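Local coordinates for unknown protein (Galdieria sulphuraria, PDB 2NYI) that is of unknown function but carries tandem ACT domains, a fold that in many relatives binds amino acids or other small regulatory ligands, at residues K59-S63 / Q73-R77; D90-L96 / S143-F149; A109-V113 / A158-V162. All blocks are in the same frame, centred on the assembly; numbering follows the deposited sequence.

Contact 1 of 3, residues K59-S63 / Q73-R77; sequences KLIQS and QISTR
I61 and Q62 carry the contact of helical segment 59-63 with strand segment 73-77, and T76 meets both. The two segments run nearly antiparallel, at 169°, and bury 226 Å² in all. I61 comes first and gives the apolar part: its CG2 branch, anti to the backbone N, faces T76, with CG2 3.9 Å from T76 OG1. CB of I61 also lies 4.1 Å from T76 CG2, and the two side chains cross at about a right angle.

Q62 follows and makes the polar clasp. With CG anti to the backbone N and a bend at chi2 (74°), its amide swings over the strand. There both of its ends are used. OE1 accepts from T76 OG1 at 2.9 Å, the donor only modestly tilted from the amide's carbonyl plane. NE2 gives a fairly straight bond to I74 O (3.0 Å, 158° at the hydrogen); I74 O lies close to the amide plane of Q62, but NE2 stands well above the carbonyl plane of I74. OE1 also rests 3.6 Å from I74 CG2. The amide is thus held at two points two residues apart on the strand, which restricts its rotation, and NE2 is also hydrogen-bonded to E66 OE2, its strongest polar partner.

Helix 59-68 packs on the four-stranded antiparallel sheet of the first ACT domain, a ferredoxin-like βαββαβ unit whose last strand, 73-78, lies at an edge within the chain and bonds to strand 4-13 (S75 with S9). I61 packs on F6 and V8 of strand 4-13 and on V51 and L53 of strand 44-53, while R77 forms a salt bridge with D44 of the second subunit.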
loop_
_atom_site.group_PDB
_atom_site.type_symbol
_atom_site.label_atom_id
_atom_site.label_comp_id
_atom_site.label_asym_id
_atom_site.label_seq_id
_atom_site.Cartn_x
_atom_site.Cartn_y
_atom_site.Cartn_z
ATOM N N LYS A 59 -23.246 6.924 1.438
ATOM C CA LYS A 59 -24.027 6.069 0.545
ATOM C C LYS A 59 -23.780 6.403 -0.924
ATOM O O LYS A 59 -23.709 5.488 -1.750
ATOM C CB LYS A 59 -25.545 6.156 0.850
ATOM C CG LYS A 59 -26.016 5.314 2.045
ATOM C CD LYS A 59 -27.482 5.647 2.452
ATOM C CE LYS A 59 -28.107 4.565 3.336
ATOM N NZ LYS A 59 -27.135 3.975 4.298
ATOM N N LEU A 60 -23.654 7.695 -1.254
ATOM C CA LEU A 60 -23.411 8.113 -2.638
ATOM C C LEU A 60 -22.047 7.619 -3.123
ATOM O O LEU A 60 -21.915 7.127 -4.246
ATOM C CB LEU A 60 -23.492 9.639 -2.796
ATOM C CG LEU A 60 -23.299 10.249 -4.195
ATOM C CD1 LEU A 60 -24.307 9.664 -5.197
ATOM C CD2 LEU A 60 -23.391 11.787 -4.172
ATOM N N ILE A 61 -21.043 7.747 -2.261
ATOM C CA ILE A 61 -19.678 7.294 -2.584
ATOM C C ILE A 61 -19.701 5.786 -2.850
ATOM O O ILE A 61 -19.223 5.314 -3.895
ATOM C CB ILE A 61 -18.679 7.636 -1.454
ATOM C CG1 ILE A 61 -18.551 9.161 -1.294
ATOM C CG2 ILE A 61 -17.281 6.981 -1.731
ATOM C CD1 ILE A 61 -18.014 9.587 0.067
ATOM N N GLN A 62 -20.301 5.044 -1.923
ATOM C CA GLN A 62 -20.330 3.587 -2.020
ATOM C C GLN A 62 -21.037 3.118 -3.288
ATOM O O GLN A 62 -20.532 2.239 -4.010
ATOM C CB GLN A 62 -21.008 2.981 -0.783
ATOM C CG GLN A 62 -21.111 1.450 -0.807
ATOM C CD GLN A 62 -19.789 0.760 -0.560
ATOM O OE1 GLN A 62 -18.882 1.320 0.071
ATOM N NE2 GLN A 62 -19.675 -0.476 -1.054
ATOM N N SER A 63 -22.206 3.699 -3.561
ATOM C CA SER A 63 -22.948 3.371 -4.762
ATOM C C SER A 63 -22.196 3.699 -6.035
ATOM O O SER A 63 -22.173 2.870 -6.953
ATOM C CB SER A 63 -24.320 4.057 -4.738
ATOM O OG SER A 63 -25.121 3.374 -3.797
ATOM N N GLN A 73 -14.270 -5.402 -3.884
ATOM C CA GLN A 73 -14.681 -5.339 -2.489
ATOM C C GLN A 73 -14.444 -3.900 -2.025
ATOM O O GLN A 73 -13.291 -3.452 -1.941
ATOM C CB GLN A 73 -13.815 -6.324 -1.689
ATOM C CG GLN A 73 -13.878 -6.225 -0.178
ATOM C CD GLN A 73 -12.888 -7.191 0.492
ATOM O OE1 GLN A 73 -13.121 -8.403 0.499
ATOM N NE2 GLN A 73 -11.779 -6.654 1.050
ATOM N N ILE A 74 -15.537 -3.192 -1.723
ATOM C CA ILE A 74 -15.499 -1.759 -1.438
ATOM C C ILE A 74 -16.228 -1.482 -0.122
ATOM O O ILE A 74 -17.323 -2.016 0.103
ATOM C CB ILE A 74 -16.181 -0.936 -2.564
ATOM C CG1 ILE A 74 -15.461 -1.125 -3.906
ATOM C CG2 ILE A 74 -16.255 0.577 -2.208
ATOM C CD1 ILE A 74 -16.314 -0.720 -5.093
ATOM N N SER A 75 -15.639 -0.641 0.723
ATOM C CA SER A 75 -16.343 -0.185 1.938
ATOM C C SER A 75 -16.121 1.308 2.109
ATOM O O SER A 75 -15.097 1.839 1.678
ATOM C CB SER A 75 -15.900 -0.964 3.182
ATOM O OG SER A 75 -14.546 -0.688 3.511
ATOM N N THR A 76 -17.109 1.977 2.699
ATOM C CA THR A 76 -17.062 3.412 2.926
ATOM C C THR A 76 -17.578 3.624 4.351
ATOM O O THR A 76 -18.635 3.090 4.701
ATOM C CB THR A 76 -18.004 4.177 1.921
ATOM O OG1 THR A 76 -17.627 3.888 0.569
ATOM C CG2 THR A 76 -17.934 5.697 2.129
ATOM N N ARG A 77 -16.859 4.407 5.152
ATOM C CA ARG A 77 -17.321 4.767 6.490
ATOM C C ARG A 77 -16.913 6.199 6.772
ATOM O O ARG A 77 -16.000 6.721 6.127
ATOM C CB ARG A 77 -16.734 3.853 7.563
ATOM C CG ARG A 77 -15.221 3.922 7.686
ATOM C CD ARG A 77 -14.696 3.126 8.858
ATOM N NE ARG A 77 -13.235 3.165 8.895
ATOM C CZ ARG A 77 -12.510 4.104 9.513
ATOM N NH1 ARG A 77 -13.085 5.110 10.174
ATOM N NH2 ARG A 77 -11.192 4.033 9.480
#

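Contact 2 of 3, residues D90-L96 / S143-F149; sequences DTREYEL and SRVAFPF
R92 with F147, Y94 with V145 and L96 with S143 are the hydrogen-bonded pairs joining two adjacent central strands of an ACT-type, ferredoxin-like sheet. Their segment axes run antiparallel at 150°, and each pair has backbone bonds in both directions; L96 N lies 2.8 Å from S143 O. Beyond the pairs, F149 N reaches D90 O at 3.0 Å.

Charges gather on the face of E93, A146, E95 and R144. R144, extended from CG to NE, sends NE to E93 OE1 at 2.6 Å (162° at the hydrogen). This oxygen lies in the guanidinium plane, yet is met from above its own carboxylate plane. R144 NH1 adds a weak bond to E95 OE2, 3.0 Å away. A leucine in place of R144 would probably leave the E93 and E95 carboxylates without the positive group they share.

Aromatic and apolar side chains, Y94, V145, F147 and L96, pack on the other face. L96 and V145 reach L114 of helix 106-116, and Y94 CB lies 4.0 Å from V145 CG2. The rings of Y94 and F147 form an offset stack with planes 2° apart and centroids 4.2 Å apart, in which Y94 CE2 comes within 3.5 Å of F147 CE1.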
loop_
_atom_site.group_PDB
_atom_site.type_symbol
_atom_site.label_atom_id
_atom_site.label_comp_id
_atom_site.label_asym_id
_atom_site.label_seq_id
_atom_site.Cartn_x
_atom_site.Cartn_y
_atom_site.Cartn_z
ATOM N N ASP A 90 3.967 11.850 22.693
ATOM C CA ASP A 90 5.350 11.397 22.641
ATOM C C ASP A 90 5.588 10.368 21.530
ATOM O O ASP A 90 6.718 9.936 21.316
ATOM C CB ASP A 90 5.752 10.790 23.978
ATOM C CG ASP A 90 5.399 11.685 25.145
ATOM O OD1 ASP A 90 5.313 12.920 24.938
ATOM O OD2 ASP A 90 5.203 11.154 26.258
ATOM N N THR A 91 4.533 9.977 20.835
ATOM C CA THR A 91 4.704 9.115 19.647
ATOM C C THR A 91 5.580 9.829 18.614
ATOM O O THR A 91 5.388 11.026 18.347
ATOM C CB THR A 91 3.343 8.750 19.034
ATOM O OG1 THR A 91 2.585 8.016 19.997
ATOM C CG2 THR A 91 3.506 7.883 17.780
ATOM N N ARG A 92 6.544 9.088 18.060
ATOM C CA ARG A 92 7.399 9.535 16.953
ATOM C C ARG A 92 7.435 8.429 15.881
ATOM O O ARG A 92 7.130 7.263 16.167
ATOM C CB ARG A 92 8.825 9.860 17.444
ATOM C CG ARG A 92 8.948 11.074 18.424
ATOM C CD ARG A 92 8.497 12.392 17.785
ATOM N NE ARG A 92 8.651 13.515 18.725
ATOM C CZ ARG A 92 7.770 13.867 19.659
ATOM N NH1 ARG A 92 6.635 13.192 19.813
ATOM N NH2 ARG A 92 8.036 14.907 20.459
ATOM N N GLU A 93 7.792 8.802 14.656
ATOM C CA GLU A 93 7.893 7.823 13.592
ATOM C C GLU A 93 9.348 7.519 13.321
ATOM O O GLU A 93 10.236 8.381 13.515
ATOM C CB GLU A 93 7.156 8.306 12.348
ATOM C CG GLU A 93 5.667 8.456 12.608
ATOM C CD GLU A 93 4.858 8.682 11.338
ATOM O OE1 GLU A 93 5.403 9.233 10.364
ATOM O OE2 GLU A 93 3.663 8.322 11.328
ATOM N N TYR A 94 9.579 6.284 12.888
ATOM C CA TYR A 94 10.901 5.735 12.715
ATOM C C TYR A 94 10.888 4.917 11.443
ATOM O O TYR A 94 9.905 4.226 11.144
ATOM C CB TYR A 94 11.257 4.797 13.870
ATOM C CG TYR A 94 11.315 5.491 15.216
ATOM C CD1 TYR A 94 12.514 5.956 15.722
ATOM C CD2 TYR A 94 10.163 5.680 15.964
ATOM C CE1 TYR A 94 12.575 6.613 16.958
ATOM C CE2 TYR A 94 10.204 6.376 17.202
ATOM C CZ TYR A 94 11.414 6.816 17.687
ATOM O OH TYR A 94 11.465 7.463 18.918
ATOM N N GLU A 95 11.987 4.986 10.720
ATOM C CA GLU A 95 12.164 4.159 9.529
ATOM C C GLU A 95 12.916 2.915 9.986
ATOM O O GLU A 95 13.940 3.006 10.683
ATOM C CB GLU A 95 12.939 4.914 8.447
ATOM C CG GLU A 95 12.134 6.042 7.792
ATOM C CD GLU A 95 11.005 5.529 6.876
ATOM O OE1 GLU A 95 11.044 4.346 6.449
ATOM O OE2 GLU A 95 10.081 6.319 6.571
ATOM N N LEU A 96 12.375 1.762 9.620
ATOM C CA LEU A 96 12.935 0.479 10.009
ATOM C C LEU A 96 13.371 -0.255 8.751
ATOM O O LEU A 96 12.613 -0.336 7.764
ATOM C CB LEU A 96 11.886 -0.319 10.802
ATOM C CG LEU A 96 12.132 -1.809 11.102
ATOM C CD1 LEU A 96 13.234 -1.976 12.142
ATOM C CD2 LEU A 96 10.867 -2.420 11.629
ATOM N N SER A 143 10.121 -0.302 6.425
ATOM C CA SER A 143 8.895 -0.047 7.152
ATOM C C SER A 143 8.959 1.341 7.812
ATOM O O SER A 143 10.050 1.847 8.116
ATOM C CB SER A 143 8.731 -1.133 8.223
ATOM O OG SER A 143 7.414 -1.172 8.754
ATOM N N ARG A 144 7.793 1.949 7.997
ATOM C CA ARG A 144 7.670 3.102 8.882
ATOM C C ARG A 144 6.805 2.684 10.061
ATOM O O ARG A 144 5.687 2.164 9.883
ATOM C CB ARG A 144 7.049 4.279 8.141
ATOM C CG ARG A 144 7.152 5.621 8.857
ATOM C CD ARG A 144 6.529 6.652 7.933
ATOM N NE ARG A 144 6.650 8.030 8.387
ATOM C CZ ARG A 144 7.444 8.942 7.830
ATOM N NH1 ARG A 144 8.223 8.623 6.801
ATOM N NH2 ARG A 144 7.464 10.179 8.311
ATOM N N VAL A 145 7.333 2.889 11.266
ATOM C CA VAL A 145 6.647 2.492 12.498
ATOM C C VAL A 145 6.551 3.684 13.444
ATOM O O VAL A 145 7.312 4.638 13.315
ATOM C CB VAL A 145 7.375 1.296 13.219
ATOM C CG1 VAL A 145 7.491 0.088 12.283
ATOM C CG2 VAL A 145 8.774 1.719 13.776
ATOM N N ALA A 146 5.603 3.632 14.378
ATOM C CA ALA A 146 5.394 4.726 15.314
ATOM C C ALA A 146 5.264 4.185 16.724
ATOM O O ALA A 146 4.509 3.239 16.977
ATOM C CB ALA A 146 4.150 5.531 14.944
ATOM N N PHE A 147 5.991 4.818 17.641
ATOM C CA PHE A 147 5.892 4.494 19.054
ATOM C C PHE A 147 6.431 5.637 19.904
ATOM O O PHE A 147 7.161 6.511 19.399
ATOM C CB PHE A 147 6.611 3.169 19.368
ATOM C CG PHE A 147 8.071 3.156 18.992
ATOM C CD1 PHE A 147 9.020 3.755 19.820
ATOM C CD2 PHE A 147 8.499 2.535 17.815
ATOM C CE1 PHE A 147 10.361 3.748 19.489
ATOM C CE2 PHE A 147 9.839 2.527 17.463
ATOM C CZ PHE A 147 10.783 3.114 18.306
ATOM N N PRO A 148 6.058 5.658 21.208
ATOM C CA PRO A 148 6.587 6.705 22.098
ATOM C C PRO A 148 8.104 6.685 22.153
ATOM O O PRO A 148 8.707 5.637 22.436
ATOM C CB PRO A 148 6.010 6.334 23.472
ATOM C CG PRO A 148 4.723 5.589 23.148
ATOM C CD PRO A 148 5.084 4.788 21.889
ATOM N N PHE A 149 8.720 7.841 21.909
ATOM C CA PHE A 149 10.175 7.920 21.805
ATOM C C PHE A 149 10.948 7.364 23.020
ATOM O O PHE A 149 12.065 6.876 22.846
ATOM C CB PHE A 149 10.658 9.342 21.454
ATOM C CG PHE A 149 10.468 10.352 22.559
ATOM C CD1 PHE A 149 11.354 10.400 23.643
ATOM C CD2 PHE A 149 9.427 11.271 22.504
ATOM C CE1 PHE A 149 11.174 11.326 24.681
ATOM C CE2 PHE A 149 9.245 12.208 23.531
ATOM C CZ PHE A 149 10.116 12.231 24.621
#

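Contact 3 of 3, residues A109-V113 / A158-V162; sequences AVTAV and ALSRV
V113, V162 and L159 give up the most surface where segments 109-113 and 158-162 meet, and no hydrogen bond crosses between them. The helix segments are nearly antiparallel, at 168°, with axes 9.7 Å apart at closest approach, and they bury 262 Å² together.

V113 has the largest area buried on its helix and divides its two methyl groups between different partners. CG1, anti to the backbone N (chi1 169°), touches A158 CB at 3.6 Å and also lies 3.9 Å from L159 CD2. CG2 turns to the other side of the valine and meets V162 CG2 at 3.8 Å, the two side chains crossing at a slant.

V162 answers from the opposite helix with the same division. While its CG2 meets V113, its CG1 lies 4.0 Å from V110 CG2, where the side chains cross at about a right angle, and 4.1 Å from A109 CB. The nearest CA pairs, A109 with V162 and V113 with A158, each set an alanine against a valine, so small side chains accept the branched ones at both ends of the contact.

The side chain of L159 sets out alongside the other helix rather than at it, but its CD2 methyl reaches V113 CG1 and also approaches V110 CG1, at 4.3 Å. Deeper still, V110 and L159 rest on L96 of strand 91-99, and L159 and V162 rest on I170 of strand 169-174. Two antiparallel helices packed side by side on one face of a four-stranded antiparallel sheet are the layout of the ferredoxin-like βαββαβ fold of ACT domains.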
loop_
_atom_site.group_PDB
_atom_site.type_symbol
_atom_site.label_atom_id
_atom_site.label_comp_id
_atom_site.label_asym_id
_atom_site.label_seq_id
_atom_site.Cartn_x
_atom_site.Cartn_y
_atom_site.Cartn_z
ATOM N N ALA A 109 9.357 -12.618 13.782
ATOM C CA ALA A 109 10.264 -12.163 14.844
ATOM C C ALA A 109 10.340 -10.634 14.968
ATOM O O ALA A 109 10.302 -10.108 16.078
ATOM C CB ALA A 109 11.663 -12.755 14.660
ATOM N N VAL A 110 10.454 -9.936 13.831
ATOM C CA VAL A 110 10.560 -8.472 13.834
ATOM C C VAL A 110 9.249 -7.876 14.309
ATOM O O VAL A 110 9.233 -7.041 15.216
ATOM C CB VAL A 110 10.931 -7.895 12.442
ATOM C CG1 VAL A 110 10.869 -6.364 12.447
ATOM C CG2 VAL A 110 12.325 -8.385 12.014
ATOM N N THR A 111 8.147 -8.310 13.699
ATOM C CA THR A 111 6.829 -7.789 14.065
ATOM C C THR A 111 6.403 -8.151 15.503
ATOM O O THR A 111 5.655 -7.425 16.129
ATOM C CB THR A 111 5.749 -8.183 13.035
ATOM O OG1 THR A 111 5.626 -9.606 12.974
ATOM C CG2 THR A 111 6.116 -7.654 11.638
ATOM N N ALA A 112 6.896 -9.264 16.045
ATOM C CA ALA A 112 6.623 -9.591 17.460
ATOM C C ALA A 112 7.191 -8.534 18.403
ATOM O O ALA A 112 6.532 -8.121 19.364
ATOM C CB ALA A 112 7.184 -10.990 17.815
ATOM N N VAL A 113 8.423 -8.108 18.122
ATOM C CA VAL A 113 9.072 -7.023 18.861
ATOM C C VAL A 113 8.203 -5.758 18.823
ATOM O O VAL A 113 7.915 -5.157 19.856
ATOM C CB VAL A 113 10.491 -6.716 18.294
ATOM C CG1 VAL A 113 11.050 -5.422 18.880
ATOM C CG2 VAL A 113 11.454 -7.860 18.580
ATOM N N ALA A 158 15.801 -5.007 21.747
ATOM C CA ALA A 158 15.000 -6.158 21.288
ATOM C C ALA A 158 15.278 -6.524 19.831
ATOM O O ALA A 158 15.346 -7.718 19.492
ATOM C CB ALA A 158 13.515 -5.906 21.511
ATOM N N LEU A 159 15.464 -5.520 18.974
ATOM C CA LEU A 159 15.762 -5.779 17.556
ATOM C C LEU A 159 17.171 -6.378 17.382
ATOM O O LEU A 159 17.426 -7.110 16.424
ATOM C CB LEU A 159 15.589 -4.518 16.698
ATOM C CG LEU A 159 14.148 -3.996 16.503
ATOM C CD1 LEU A 159 14.147 -2.648 15.789
ATOM C CD2 LEU A 159 13.286 -5.015 15.745
ATOM N N SER A 160 18.063 -6.086 18.325
ATOM C CA SER A 160 19.412 -6.661 18.316
ATOM C C SER A 160 19.400 -8.177 18.579
ATOM O O SER A 160 20.178 -8.913 17.966
ATOM C CB SER A 160 20.319 -5.931 19.315
ATOM O OG SER A 160 20.111 -6.420 20.629
ATOM N N ARG A 161 18.506 -8.645 19.454
ATOM C CA ARG A 161 18.285 -10.085 19.651
ATOM C C ARG A 161 17.858 -10.757 18.348
ATOM O O ARG A 161 18.339 -11.847 18.003
ATOM C CB ARG A 161 17.218 -10.356 20.711
ATOM C CG ARG A 161 17.601 -9.987 22.126
ATOM C CD ARG A 161 16.489 -10.370 23.103
ATOM N NE ARG A 161 16.440 -11.810 23.393
ATOM C CZ ARG A 161 17.083 -12.406 24.401
ATOM N NH1 ARG A 161 17.838 -11.698 25.238
ATOM N NH2 ARG A 161 16.969 -13.719 24.572
ATOM N N VAL A 162 16.940 -10.109 17.631
ATOM C CA VAL A 162 16.488 -10.611 16.332
ATOM C C VAL A 162 17.665 -10.710 15.364
ATOM O O VAL A 162 17.820 -11.718 14.679
ATOM C CB VAL A 162 15.370 -9.718 15.716
ATOM C CG1 VAL A 162 14.956 -10.254 14.338
ATOM C CG2 VAL A 162 14.166 -9.658 16.644
#

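Overall arrangement
Along the chain, contact 1 closes before contacts 2 and 3 open, and the last two cross, their segments alternating. Contact 1 lies in the first domain, between helix 59-68 and edge strand 73-78; its centre is 31 Å from that of contact 2 and 38 Å from that of contact 3. Contacts 2 and 3 share the second domain and touch where L96 CD1 meets L159 CD1 at 3.8 Å, joining sheet to helix layer. Both halves show the same βαββαβ succession and strand order 2-3-1-4, as expected for tandem ACT domains. Q73 and R77 in contact 1 and T111 and A112 in contact 3 meet the second subunit, so both domains take part in the dimer.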